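Hypothetical protein BT_3535 (Bacteroides thetaiotaomicron VPI-5482, PDB 3KNY) is of unknown function but is probably a membrane-attached lipoprotein of the bacterial cell envelope. Local coordinates at residues Ser178-Asp183 with Ile189-Ser194; Tyr43-Thr48 with Asp74-Ile79. All blocks are in the same frame, centred on the assembly; numbering follows the deposited sequence.

Interaction 1. Residues Ser178-Asp183 with Ile189-Ser194; sequences SSVSYD and IAASCS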
# COMPACT_ATOMS: atom_id res chain seq x y z
N SER A 178 -4.90 7.57 12.73
CA SER A 178 -4.04 6.91 11.78
C SER A 178 -2.86 6.38 12.58
O SER A 178 -2.64 6.81 13.71
CB SER A 178 -3.55 7.88 10.73
OG SER A 178 -2.84 8.92 11.38
N SER A 179 -2.15 5.41 12.06
CA SER A 179 -0.92 4.96 12.71
C SER A 179 0.11 4.52 11.70
O SER A 179 -0.22 4.22 10.57
CB SER A 179 -1.21 3.83 13.68
OG SER A 179 -1.83 2.79 12.99
N VAL A 180 1.36 4.51 12.12
CA VAL A 180 2.46 4.06 11.30
C VAL A 180 3.46 3.35 12.19
O VAL A 180 3.73 3.76 13.31
CB VAL A 180 3.17 5.20 10.58
CG1 VAL A 180 4.26 4.64 9.69
CG2 VAL A 180 2.17 5.96 9.72
N SER A 181 3.97 2.24 11.71
CA SER A 181 4.94 1.52 12.47
C SER A 181 5.73 0.62 11.52
O SER A 181 5.33 0.40 10.38
CB SER A 181 4.25 0.69 13.50
OG SER A 181 3.73 -0.45 12.86
N TYR A 182 6.87 0.12 11.99
CA TYR A 182 7.65 -0.81 11.21
C TYR A 182 7.55 -2.21 11.85
O TYR A 182 7.85 -2.37 13.02
CB TYR A 182 9.09 -0.33 11.13
CG TYR A 182 10.02 -1.30 10.46
CD1 TYR A 182 9.89 -1.59 9.11
CD2 TYR A 182 11.07 -1.90 11.17
CE1 TYR A 182 10.76 -2.47 8.49
CE2 TYR A 182 11.93 -2.76 10.56
CZ TYR A 182 11.78 -3.05 9.22
OH TYR A 182 12.64 -3.94 8.62
N ASP A 183 7.09 -3.19 11.07
CA ASP A 183 6.96 -4.57 11.54
C ASP A 183 8.28 -5.29 11.32
O ASP A 183 8.66 -5.56 10.18
CB ASP A 183 5.85 -5.29 10.79
CG ASP A 183 5.67 -6.71 11.26
OD1 ASP A 183 6.69 -7.40 11.54
OD2 ASP A 183 4.51 -7.15 11.34
N ILE A 189 6.70 -1.41 6.42
CA ILE A 189 6.09 -0.27 7.09
C ILE A 189 4.60 -0.44 6.91
O ILE A 189 4.18 -0.73 5.82
CB ILE A 189 6.55 1.06 6.47
CG1 ILE A 189 8.07 1.24 6.66
CG2 ILE A 189 5.84 2.24 7.09
CD1 ILE A 189 8.66 2.42 5.87
N ALA A 190 3.81 -0.31 7.99
CA ALA A 190 2.33 -0.41 7.98
C ALA A 190 1.77 0.94 8.30
O ALA A 190 2.13 1.50 9.31
CB ALA A 190 1.82 -1.39 9.02
N ALA A 191 0.90 1.45 7.43
CA ALA A 191 0.23 2.73 7.65
C ALA A 191 -1.27 2.43 7.65
O ALA A 191 -1.76 1.72 6.75
CB ALA A 191 0.59 3.76 6.54
N SER A 192 -2.00 2.93 8.65
CA SER A 192 -3.42 2.64 8.75
C SER A 192 -4.19 3.88 9.01
O SER A 192 -3.66 4.85 9.53
CB SER A 192 -3.71 1.68 9.90
OG SER A 192 -3.23 0.39 9.60
N CYS A 193 -5.48 3.84 8.67
CA CYS A 193 -6.35 4.89 9.08
C CYS A 193 -7.64 4.31 9.59
O CYS A 193 -8.01 3.17 9.26
CB CYS A 193 -6.58 5.84 7.94
SG CYS A 193 -7.68 5.19 6.70
N SER A 194 -8.28 5.08 10.46
CA SER A 194 -9.56 4.76 10.99
C SER A 194 -10.25 6.08 11.33
O SER A 194 -9.89 6.72 12.30
CB SER A 194 -9.40 3.90 12.23
OG SER A 194 -10.68 3.57 12.74

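Interaction 2. Residues Tyr43-Thr48 with Asp74-Ile79; sequences YELWRT and DCINNI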
# COMPACT_ATOMS: atom_id res chain seq x y z
N TYR A 43 8.25 -14.56 -10.14
CA TYR A 43 6.81 -14.53 -10.43
C TYR A 43 6.04 -15.40 -9.45
O TYR A 43 4.95 -15.04 -9.00
CB TYR A 43 6.55 -15.00 -11.86
CG TYR A 43 5.14 -14.75 -12.34
CD1 TYR A 43 4.80 -13.56 -12.99
CD2 TYR A 43 4.14 -15.72 -12.18
CE1 TYR A 43 3.52 -13.32 -13.45
CE2 TYR A 43 2.84 -15.48 -12.64
CZ TYR A 43 2.54 -14.28 -13.28
OH TYR A 43 1.28 -14.02 -13.74
N GLU A 44 6.63 -16.53 -9.09
CA GLU A 44 5.97 -17.46 -8.18
C GLU A 44 5.82 -16.87 -6.78
O GLU A 44 4.83 -17.14 -6.11
CB GLU A 44 6.72 -18.79 -8.11
CG GLU A 44 5.79 -19.99 -8.15
CD GLU A 44 4.92 -19.99 -9.39
OE1 GLU A 44 5.45 -19.62 -10.46
OE2 GLU A 44 3.72 -20.32 -9.29
N LEU A 45 6.79 -16.09 -6.33
CA LEU A 45 6.70 -15.45 -5.04
C LEU A 45 5.55 -14.40 -5.08
O LEU A 45 4.65 -14.39 -4.23
CB LEU A 45 8.05 -14.85 -4.64
CG LEU A 45 9.18 -15.85 -4.36
CD1 LEU A 45 10.47 -15.13 -4.06
CD2 LEU A 45 8.83 -16.81 -3.23
N TRP A 46 5.56 -13.57 -6.10
CA TRP A 46 4.45 -12.65 -6.30
C TRP A 46 3.09 -13.36 -6.31
O TRP A 46 2.14 -12.89 -5.68
CB TRP A 46 4.65 -11.83 -7.56
CG TRP A 46 5.81 -10.89 -7.40
CD1 TRP A 46 6.96 -10.87 -8.13
CD2 TRP A 46 5.94 -9.86 -6.41
NE1 TRP A 46 7.79 -9.89 -7.67
CE2 TRP A 46 7.20 -9.25 -6.62
CE3 TRP A 46 5.13 -9.40 -5.38
CZ2 TRP A 46 7.66 -8.19 -5.84
CZ3 TRP A 46 5.59 -8.34 -4.59
CH2 TRP A 46 6.84 -7.74 -4.83
N ARG A 47 2.97 -14.49 -7.01
CA ARG A 47 1.71 -15.23 -6.96
C ARG A 47 1.33 -15.53 -5.50
O ARG A 47 0.18 -15.33 -5.12
CB ARG A 47 1.77 -16.54 -7.76
CG ARG A 47 0.41 -17.29 -7.76
CD ARG A 47 0.53 -18.77 -8.08
NE ARG A 47 1.36 -18.96 -9.25
CZ ARG A 47 0.99 -18.68 -10.50
NH1 ARG A 47 -0.23 -18.21 -10.75
NH2 ARG A 47 1.84 -18.89 -11.50
N THR A 48 2.28 -16.03 -4.70
CA THR A 48 2.01 -16.33 -3.28
C THR A 48 1.57 -15.07 -2.52
O THR A 48 0.63 -15.06 -1.72
CB THR A 48 3.28 -16.90 -2.58
OG1 THR A 48 3.57 -18.19 -3.09
CG2 THR A 48 3.09 -16.97 -1.03
N ASP A 74 14.49 -10.61 -0.92
CA ASP A 74 14.76 -11.14 0.43
C ASP A 74 13.52 -10.95 1.30
O ASP A 74 13.14 -11.82 2.07
CB ASP A 74 15.93 -10.41 1.09
CG ASP A 74 17.29 -11.00 0.71
OD1 ASP A 74 17.33 -11.99 -0.05
OD2 ASP A 74 18.31 -10.47 1.19
N CYS A 75 12.91 -9.78 1.14
CA CYS A 75 11.74 -9.41 1.90
C CYS A 75 10.52 -10.27 1.57
O CYS A 75 9.91 -10.88 2.46
CB CYS A 75 11.45 -7.94 1.61
SG CYS A 75 9.99 -7.37 2.40
N ILE A 76 10.17 -10.29 0.29
CA ILE A 76 9.07 -11.07 -0.28
C ILE A 76 9.24 -12.54 0.03
O ILE A 76 8.27 -13.25 0.28
CB ILE A 76 9.04 -10.83 -1.83
CG1 ILE A 76 8.47 -9.45 -2.11
CG2 ILE A 76 8.23 -11.85 -2.59
CD1 ILE A 76 7.09 -9.21 -1.48
N ASN A 77 10.48 -13.01 0.02
CA ASN A 77 10.76 -14.42 0.29
C ASN A 77 10.37 -14.76 1.72
O ASN A 77 9.69 -15.76 1.98
CB ASN A 77 12.24 -14.76 0.07
CG ASN A 77 12.47 -16.26 0.05
OD1 ASN A 77 12.04 -16.94 -0.89
ND2 ASN A 77 13.12 -16.80 1.08
N ASN A 78 10.82 -13.92 2.63
CA ASN A 78 10.53 -14.05 4.04
C ASN A 78 9.02 -14.03 4.29
O ASN A 78 8.49 -14.88 5.01
CB ASN A 78 11.28 -12.94 4.78
CG ASN A 78 10.70 -12.61 6.12
OD1 ASN A 78 10.83 -13.41 7.05
ND2 ASN A 78 10.06 -11.42 6.23
N ILE A 79 8.32 -13.08 3.68
CA ILE A 79 6.87 -12.98 3.86
C ILE A 79 6.16 -14.24 3.32
O ILE A 79 5.27 -14.78 3.98
CB ILE A 79 6.28 -11.67 3.20
CG1 ILE A 79 6.81 -10.43 3.93
CG2 ILE A 79 4.75 -11.69 3.25
CD1 ILE A 79 6.73 -9.13 3.15

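Interaction 1. Residues Ser178-Asp183 with Ile189-Ser194
Ser179 and Ser192 face each other as an antiparallel hydrogen-bonded pair, Ser179 N reaching Ser192 O at 3.0 Å and Ser192 N reaching Ser179 O at 2.9 Å. Two residues on, Ser181 and Ala190 repeat the arrangement, and here Ala190 N points almost straight at the carbonyl, 2.9 Å from Ser181 O with 170° at the hydrogen. The same carbonyls also receive CA-H groups, as between Val180 CA and Ala190 O at 3.3 Å. Between these pairs Val180 faces Ala191 as a non-hydrogen-bonded pair, and beyond them, toward the turn, Tyr182 faces Ile189. Val180 holds CG1 anti to its own N (chi1 -177°), which sets that methyl 3.9 Å from Ile189 CG2, while Val180 CG2 comes within 4.2 Å of Ala191 CB. The Tyr182 ring meets Ile189 obliquely, its CD1 4.2 Å from Ile189 CG1. On the other face, Ser179, Ser181, Ala190 and Ser192 form a small-residue surface, where Ser192 OG bonds to Thr213. The two strands form a beta hairpin, and Asp183 OD1 accepts a hydrogen bond from Lys186 N in its turn. Strand 188-201 also pairs with strand 204-217, while the Val180, Tyr182 and Ile189 face packs against strands 140-149 and 154-164 of the three-stranded antiparallel sheet.

Interaction 2. Residues Tyr43-Thr48 with Asp74-Ile79
Ile76 projects from helix 66-84 onto Leu45 and Trp46 of helix 40-49, making an apolar helix-helix crossing at 49° with segment axes 9.7 Å apart. Its two branches divide the work. With CG1 anti to the carbonyl carbon (chi1 -75°), the longer branch is directed at the indole, while Ile76 CG2, anti to the backbone N, lies 3.6 Å from Leu45 CB. Trp46 leaves its helix pointing away from the partner, yet the far end of its six-membered ring swings back, and the two side chains run at about a right angle. CZ3 and CH2 come nearest: Trp46 CH2 is 3.6 Å from Ile76 CG1. The meeting is oblique to the ring. Tyr57 packs edge-to-face with the same indole and Ile55 also touches it, so the ring is buried among several elements. An alanine in place of Trp46 would probably leave the CG1-CD1 arm of Ile76 without its aromatic partner and open a gap beside Tyr57. Toward the exposed border, Leu45 slants across Asn77, whose CG stands anti to its own N (chi1 -167°). This brings Asn77 OD1 4.0 Å from both Leu45 CD1 and Leu45 CD2.

How the interactions relate
Interaction 2 comes first along the chain and closes before interaction 1 opens, so the two are in series rather than interleaved. Their centres lie 22 Å apart and their nearest atoms about 7 Å, without touching. Interaction 1 belongs to the mixed beta sheet, whereas 43-48 with 74-79 joins helices 40-49 and 66-84. The two regions are nevertheless connected: Trp46 and Ile79 reach residues of strand 53-55, which enters the mixed sheet through strand 93-97, and Asn78 ND2 bonds to Asp185 O in the hairpin turn between the segments of interaction 1. The helical pair is thus tied to the sheet that carries the hairpin.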